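Local structure of rRNA adenine N-6-methyltransferase (Saccharopolyspora erythraea, 6NVM) at residues 169-174 against 194-199; 148-153 against 162-167. The protein dimethylates one adenine of 23S rRNA at N6, using S-adenosyl-L-methionine, and so lowers the ribosome's affinity for macrolide, lincosamide and streptogramin B antibiotics. All coordinates share one frame; numbering follows the deposited sequence.

Interaction 1. Residues 169-174 against 194-199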
loop_
_atom_site.group_PDB
_atom_site.type_symbol
_atom_site.label_atom_id
_atom_site.label_comp_id
_atom_site.label_asym_id
_atom_site.label_seq_id
_atom_site.Cartn_x
_atom_site.Cartn_y
_atom_site.Cartn_z
ATOM N N GLU A 169 9.038 -8.801 4.850
ATOM C CA GLU A 169 9.880 -7.645 5.145
ATOM C C GLU A 169 9.418 -6.412 4.379
ATOM O O GLU A 169 9.458 -5.292 4.909
ATOM C CB GLU A 169 11.343 -7.965 4.834
ATOM C CG GLU A 169 12.031 -8.774 5.926
ATOM C CD GLU A 169 12.011 -8.070 7.275
ATOM O OE1 GLU A 169 11.969 -6.820 7.297
ATOM O OE2 GLU A 169 12.021 -8.763 8.314
ATOM N N PHE A 170 8.968 -6.591 3.137
ATOM C CA PHE A 170 8.417 -5.471 2.382
ATOM C C PHE A 170 7.251 -4.836 3.127
ATOM O O PHE A 170 7.161 -3.607 3.242
ATOM C CB PHE A 170 7.976 -5.947 0.998
ATOM C CG PHE A 170 7.376 -4.864 0.151
ATOM C CD1 PHE A 170 6.033 -4.527 0.276
ATOM C CD2 PHE A 170 8.158 -4.173 -0.762
ATOM C CE1 PHE A 170 5.479 -3.522 -0.496
ATOM C CE2 PHE A 170 7.615 -3.169 -1.542
ATOM C CZ PHE A 170 6.272 -2.842 -1.410
ATOM N N ALA A 171 6.338 -5.667 3.638
ATOM C CA ALA A 171 5.150 -5.150 4.307
ATOM C C ALA A 171 5.506 -4.450 5.611
ATOM O O ALA A 171 4.888 -3.439 5.968
ATOM C CB ALA A 171 4.161 -6.285 4.566
ATOM N N ARG A 172 6.478 -4.987 6.351
ATOM C CA ARG A 172 6.869 -4.362 7.611
ATOM C C ARG A 172 7.458 -2.973 7.384
ATOM O O ARG A 172 7.130 -2.026 8.108
ATOM C CB ARG A 172 7.868 -5.252 8.349
ATOM C CG ARG A 172 7.263 -6.510 8.960
ATOM C CD ARG A 172 8.225 -7.137 9.956
ATOM N NE ARG A 172 7.715 -8.377 10.529
ATOM C CZ ARG A 172 8.387 -9.128 11.397
ATOM N NH1 ARG A 172 9.598 -8.765 11.797
ATOM N NH2 ARG A 172 7.847 -10.243 11.868
ATOM N N LYS A 173 8.331 -2.831 6.387
ATOM C CA LYS A 173 8.936 -1.529 6.128
ATOM C C LYS A 173 7.884 -0.514 5.694
ATOM O O LYS A 173 7.864 0.624 6.181
ATOM C CB LYS A 173 10.030 -1.655 5.068
ATOM C CG LYS A 173 11.024 -0.499 5.093
ATOM C CD LYS A 173 11.973 -0.509 3.896
ATOM C CE LYS A 173 11.294 -0.004 2.630
ATOM N NZ LYS A 173 12.275 0.490 1.621
ATOM N N ARG A 174 6.991 -0.912 4.779
ATOM C CA ARG A 174 6.014 0.020 4.228
ATOM C C ARG A 174 4.932 0.396 5.230
ATOM O O ARG A 174 4.231 1.391 5.020
ATOM C CB ARG A 174 5.367 -0.576 2.971
ATOM C CG ARG A 174 6.332 -0.819 1.811
ATOM C CD ARG A 174 6.933 0.482 1.282
ATOM N NE ARG A 174 7.817 0.259 0.135
ATOM C CZ ARG A 174 7.485 0.451 -1.141
ATOM N NH1 ARG A 174 6.276 0.884 -1.478
ATOM N NH2 ARG A 174 8.373 0.211 -2.097
ATOM N N TRP A 194 -1.461 3.293 5.713
ATOM C CA TRP A 194 -0.732 2.060 5.429
ATOM C C TRP A 194 -0.850 1.180 6.665
ATOM O O TRP A 194 -0.437 1.587 7.755
ATOM C CB TRP A 194 0.745 2.325 5.113
ATOM C CG TRP A 194 1.027 3.207 3.913
ATOM C CD1 TRP A 194 0.681 4.517 3.754
ATOM C CD2 TRP A 194 1.755 2.841 2.734
ATOM N NE1 TRP A 194 1.133 4.986 2.539
ATOM C CE2 TRP A 194 1.796 3.975 1.897
ATOM C CE3 TRP A 194 2.370 1.661 2.301
ATOM C CZ2 TRP A 194 2.426 3.963 0.653
ATOM C CZ3 TRP A 194 2.988 1.646 1.063
ATOM C CH2 TRP A 194 3.012 2.791 0.254
ATOM N N GLU A 195 -1.389 -0.024 6.495
ATOM C CA GLU A 195 -1.731 -0.868 7.632
ATOM C C GLU A 195 -1.157 -2.266 7.445
ATOM O O GLU A 195 -1.301 -2.865 6.374
ATOM C CB GLU A 195 -3.255 -0.919 7.815
ATOM C CG GLU A 195 -3.874 0.453 8.105
ATOM C CD GLU A 195 -5.398 0.449 8.107
ATOM O OE1 GLU A 195 -6.002 -0.580 7.737
ATOM O OE2 GLU A 195 -5.992 1.486 8.475
ATOM N N PHE A 196 -0.493 -2.771 8.485
ATOM C CA PHE A 196 -0.010 -4.146 8.515
ATOM C C PHE A 196 -1.115 -5.019 9.097
ATOM O O PHE A 196 -1.572 -4.779 10.222
ATOM C CB PHE A 196 1.262 -4.252 9.356
ATOM C CG PHE A 196 1.859 -5.631 9.391
ATOM C CD1 PHE A 196 2.806 -6.011 8.458
ATOM C CD2 PHE A 196 1.476 -6.545 10.359
ATOM C CE1 PHE A 196 3.359 -7.270 8.486
ATOM C CE2 PHE A 196 2.026 -7.810 10.389
ATOM C CZ PHE A 196 2.968 -8.172 9.454
ATOM N N VAL A 197 -1.557 -6.022 8.339
ATOM C CA VAL A 197 -2.673 -6.846 8.792
ATOM C C VAL A 197 -2.148 -8.069 9.537
ATOM O O VAL A 197 -2.451 -8.261 10.719
ATOM C CB VAL A 197 -3.586 -7.241 7.618
ATOM C CG1 VAL A 197 -4.669 -8.206 8.078
ATOM C CG2 VAL A 197 -4.218 -5.995 7.010
ATOM N N GLU A 198 -1.364 -8.911 8.867
ATOM C CA GLU A 198 -0.834 -10.086 9.555
ATOM C C GLU A 198 0.274 -10.724 8.728
ATOM O O GLU A 198 0.323 -10.592 7.502
ATOM C CB GLU A 198 -1.936 -11.119 9.833
ATOM C CG GLU A 198 -2.456 -11.820 8.580
ATOM C CD GLU A 198 -3.534 -12.852 8.886
ATOM O OE1 GLU A 198 -4.261 -12.677 9.886
ATOM O OE2 GLU A 198 -3.645 -13.843 8.128
ATOM N N LYS A 199 1.150 -11.440 9.426
ATOM C CA LYS A 199 2.126 -12.300 8.776
ATOM C C LYS A 199 1.441 -13.535 8.198
ATOM O O LYS A 199 0.444 -14.024 8.731
ATOM C CB LYS A 199 3.203 -12.723 9.779
ATOM C CG LYS A 199 4.242 -13.699 9.240
ATOM C CD LYS A 199 5.177 -14.169 10.349
ATOM C CE LYS A 199 6.187 -15.186 9.838
ATOM N NZ LYS A 199 7.007 -15.764 10.936
#
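The carbonyl oxygen of R174, near the end of helix 168-175, takes a hydrogen bond from the T185 hydroxyl and also sits 3.3 Å from W194 CE3, coming obliquely at the indole. This is where the helix rests on strand 192-200, the outermost strand at one end of the mixed sheet of a Rossmann-like, class I methyltransferase fold. The two short segments run roughly antiparallel, at 140°.

The R174 side chain itself runs alongside the tryptophan, pointing the same way. R174 CB lies 3.8 Å from W194 CZ3, and a bend at chi2 (-64°) keeps CD near the same carbon. The guanidinium is thus brought to the far end of the indole, with W194 CH2 at its edge, 4.2 Å from R174 NH1, and the two planes 55° apart. F170, one helical turn earlier, covers one face of the guanidinium, its CZ 3.5 Å above the centre. A sulfate ion, probably from the crystallisation liquor, lies near this arginine. The indole's own polar atom, NE1, is hydrogen-bonded to T188 OG1, which helps set the ring's rotation.

Further along the strand, F196 rises toward the helix and makes purely apolar contact. A171 points its methyl toward the strand, while R172 offers only the aliphatic start of its chain, crossing the ring obliquely. A214 of the neighbouring strand touches both A171 and F196, so the helix spans two strands. F196 CE1 lies 4.0 Å from R172 CG, and A171 CB reaches the CD1-CE1 side of the ring, 4.1 Å from F196 CE1.

Interaction 2. Residues 148-153 against 162-167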
loop_
_atom_site.group_PDB
_atom_site.type_symbol
_atom_site.label_atom_id
_atom_site.label_comp_id
_atom_site.label_asym_id
_atom_site.label_seq_id
_atom_site.Cartn_x
_atom_site.Cartn_y
_atom_site.Cartn_z
ATOM N N ALA A 148 6.046 -1.800 -7.910
ATOM C CA ALA A 148 5.322 -1.276 -9.062
ATOM C C ALA A 148 3.812 -1.371 -8.855
ATOM O O ALA A 148 3.063 -0.485 -9.286
ATOM C CB ALA A 148 5.748 -2.021 -10.325
ATOM N N ILE A 149 3.346 -2.447 -8.215
ATOM C CA ILE A 149 1.923 -2.591 -7.929
ATOM C C ILE A 149 1.475 -1.538 -6.917
ATOM O O ILE A 149 0.418 -0.912 -7.072
ATOM C CB ILE A 149 1.635 -4.027 -7.442
ATOM C CG1 ILE A 149 1.829 -5.030 -8.585
ATOM C CG2 ILE A 149 0.240 -4.149 -6.842
ATOM C CD1 ILE A 149 0.721 -5.032 -9.632
ATOM N N VAL A 150 2.267 -1.324 -5.867
ATOM C CA VAL A 150 1.974 -0.251 -4.916
ATOM C C VAL A 150 1.838 1.086 -5.643
ATOM O O VAL A 150 0.884 1.844 -5.415
ATOM C CB VAL A 150 3.052 -0.205 -3.819
ATOM C CG1 VAL A 150 2.884 1.022 -2.925
ATOM C CG2 VAL A 150 2.991 -1.473 -2.986
ATOM N N ASP A 151 2.783 1.396 -6.542
ATOM C CA ASP A 151 2.696 2.647 -7.297
ATOM C C ASP A 151 1.431 2.696 -8.146
ATOM O O ASP A 151 0.801 3.753 -8.273
ATOM C CB ASP A 151 3.918 2.828 -8.198
ATOM C CG ASP A 151 5.199 3.093 -7.426
ATOM O OD1 ASP A 151 5.135 3.522 -6.254
ATOM O OD2 ASP A 151 6.278 2.879 -8.016
ATOM N N TRP A 152 1.056 1.571 -8.756
ATOM C CA TRP A 152 -0.188 1.518 -9.516
ATOM C C TRP A 152 -1.364 1.952 -8.647
ATOM O O TRP A 152 -2.197 2.768 -9.060
ATOM C CB TRP A 152 -0.403 0.101 -10.056
ATOM C CG TRP A 152 -1.531 -0.025 -11.039
ATOM C CD1 TRP A 152 -1.429 -0.083 -12.396
ATOM C CD2 TRP A 152 -2.934 -0.117 -10.740
ATOM N NE1 TRP A 152 -2.677 -0.201 -12.962
ATOM C CE2 TRP A 152 -3.616 -0.219 -11.965
ATOM C CE3 TRP A 152 -3.676 -0.112 -9.555
ATOM C CZ2 TRP A 152 -5.002 -0.323 -12.041
ATOM C CZ3 TRP A 152 -5.053 -0.219 -9.635
ATOM C CH2 TRP A 152 -5.699 -0.324 -10.866
ATOM N N CYS A 153 -1.430 1.421 -7.424
ATOM C CA CYS A 153 -2.528 1.743 -6.514
ATOM C C CYS A 153 -2.457 3.188 -6.033
ATOM O O CYS A 153 -3.484 3.873 -5.959
ATOM C CB CYS A 153 -2.508 0.787 -5.325
ATOM S SG CYS A 153 -2.834 -0.944 -5.747
ATOM N N ALA A 162 -6.501 -1.050 -1.119
ATOM C CA ALA A 162 -5.663 -2.009 -1.820
ATOM C C ALA A 162 -5.180 -3.010 -0.785
ATOM O O ALA A 162 -4.529 -2.628 0.192
ATOM C CB ALA A 162 -4.481 -1.335 -2.519
ATOM N N THR A 163 -5.523 -4.276 -0.984
ATOM C CA THR A 163 -5.166 -5.351 -0.072
ATOM C C THR A 163 -4.206 -6.268 -0.813
ATOM O O THR A 163 -4.543 -6.781 -1.886
ATOM C CB THR A 163 -6.412 -6.105 0.391
ATOM O OG1 THR A 163 -7.301 -5.187 1.039
ATOM C CG2 THR A 163 -6.054 -7.216 1.368
ATOM N N MET A 164 -3.024 -6.481 -0.242
ATOM C CA MET A 164 -1.949 -7.151 -0.954
ATOM C C MET A 164 -1.273 -8.171 -0.055
ATOM O O MET A 164 -1.042 -7.913 1.130
ATOM C CB MET A 164 -0.905 -6.144 -1.450
ATOM C CG MET A 164 -1.397 -5.268 -2.577
ATOM S SD MET A 164 -0.301 -3.869 -2.876
ATOM C CE MET A 164 -0.687 -2.828 -1.471
ATOM N N VAL A 165 -0.959 -9.326 -0.637
ATOM C CA VAL A 165 -0.083 -10.312 -0.024
ATOM C C VAL A 165 1.302 -10.075 -0.608
ATOM O O VAL A 165 1.490 -10.173 -1.829
ATOM C CB VAL A 165 -0.561 -11.746 -0.295
ATOM C CG1 VAL A 165 0.394 -12.755 0.334
ATOM C CG2 VAL A 165 -1.968 -11.936 0.221
ATOM N N THR A 166 2.261 -9.738 0.250
ATOM C CA THR A 166 3.628 -9.437 -0.160
ATOM C C THR A 166 4.597 -10.236 0.700
ATOM O O THR A 166 4.204 -10.922 1.644
ATOM C CB THR A 166 3.933 -7.937 -0.034
ATOM O OG1 THR A 166 4.016 -7.573 1.353
ATOM C CG2 THR A 166 2.851 -7.105 -0.707
ATOM N N GLN A 167 5.883 -10.135 0.383
ATOM C CA GLN A 167 6.888 -10.648 1.300
ATOM C C GLN A 167 6.774 -9.922 2.634
ATOM O O GLN A 167 6.366 -8.757 2.701
ATOM C CB GLN A 167 8.294 -10.482 0.720
ATOM C CG GLN A 167 8.599 -11.436 -0.421
ATOM C CD GLN A 167 10.066 -11.439 -0.806
ATOM O OE1 GLN A 167 10.839 -10.585 -0.369
ATOM N NE2 GLN A 167 10.459 -12.408 -1.623
#
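M164 reaches up from strand 159-167 to bring its sulfur up to I149 and V150 of helix 146-155, whose CG2 methyls meet it from directions about a right angle apart. I149 and M164 run alongside each other, pointing opposite ways, so that I149 CG2 comes within 4.0 Å of M164 SD. V150 instead lies across the methionine, nearly perpendicular to it, with its CG2 branch 4.1 Å from the same M164 SD. The methionine is modelled in two conformers, and these distances hold for the one described here, in which the chain is nearly straight as far as the sulfur and then bends at chi3 (-74°), carrying CE away from I149.

Here a helix is packed on the strand that follows it, in the beta-alpha-beta crossover of strand 135-140, helix 146-155 and strand 159-167 within the Rossmann-like methyltransferase core. The segments run almost exactly antiparallel, at 173°, as is usual where the chain turns back from helix to strand in such a unit.

I149 divides its branches: CG2 stands anti to the backbone N and faces the methionine, while the CG1 arm leads away from the strand. The residue also touches F125 and L126, in the loop just after D124, which is predicted to bind S-adenosyl-L-methionine. Nearer the end of the helix the chains come closer, and C153 SG lies 3.6 Å from A162 CB. F137, on the first strand of the unit, touches I149, C153, A162 and M164, so both meeting points share this ring as a neighbour.

Not one hydrogen bond crosses between the segments. Across the contact each sulfur faces carbon, so the helix is held to its strand by dispersion and burial, which set distances but impose little directional constraint.

Following the chain from the N terminus, strand 135-140 leads into helix 146-155, and the return along strand 159-167 closes interaction 2. The chain passes directly into helix 168-175, then through helix 183-188 to strand 192-200, where interaction 1 closes a second, longer loop. The two contacts stand in series, neither nested nor crossed, with centres about 11 Å apart, and both seat a helix on the same sheet. They also touch: W194 CH2 lies 3.6 Å from V150 CG1, and A171 CB is 3.5 Å from T166 OG1. Together they tie the core crossover to edge strand 192-200 of the sheet.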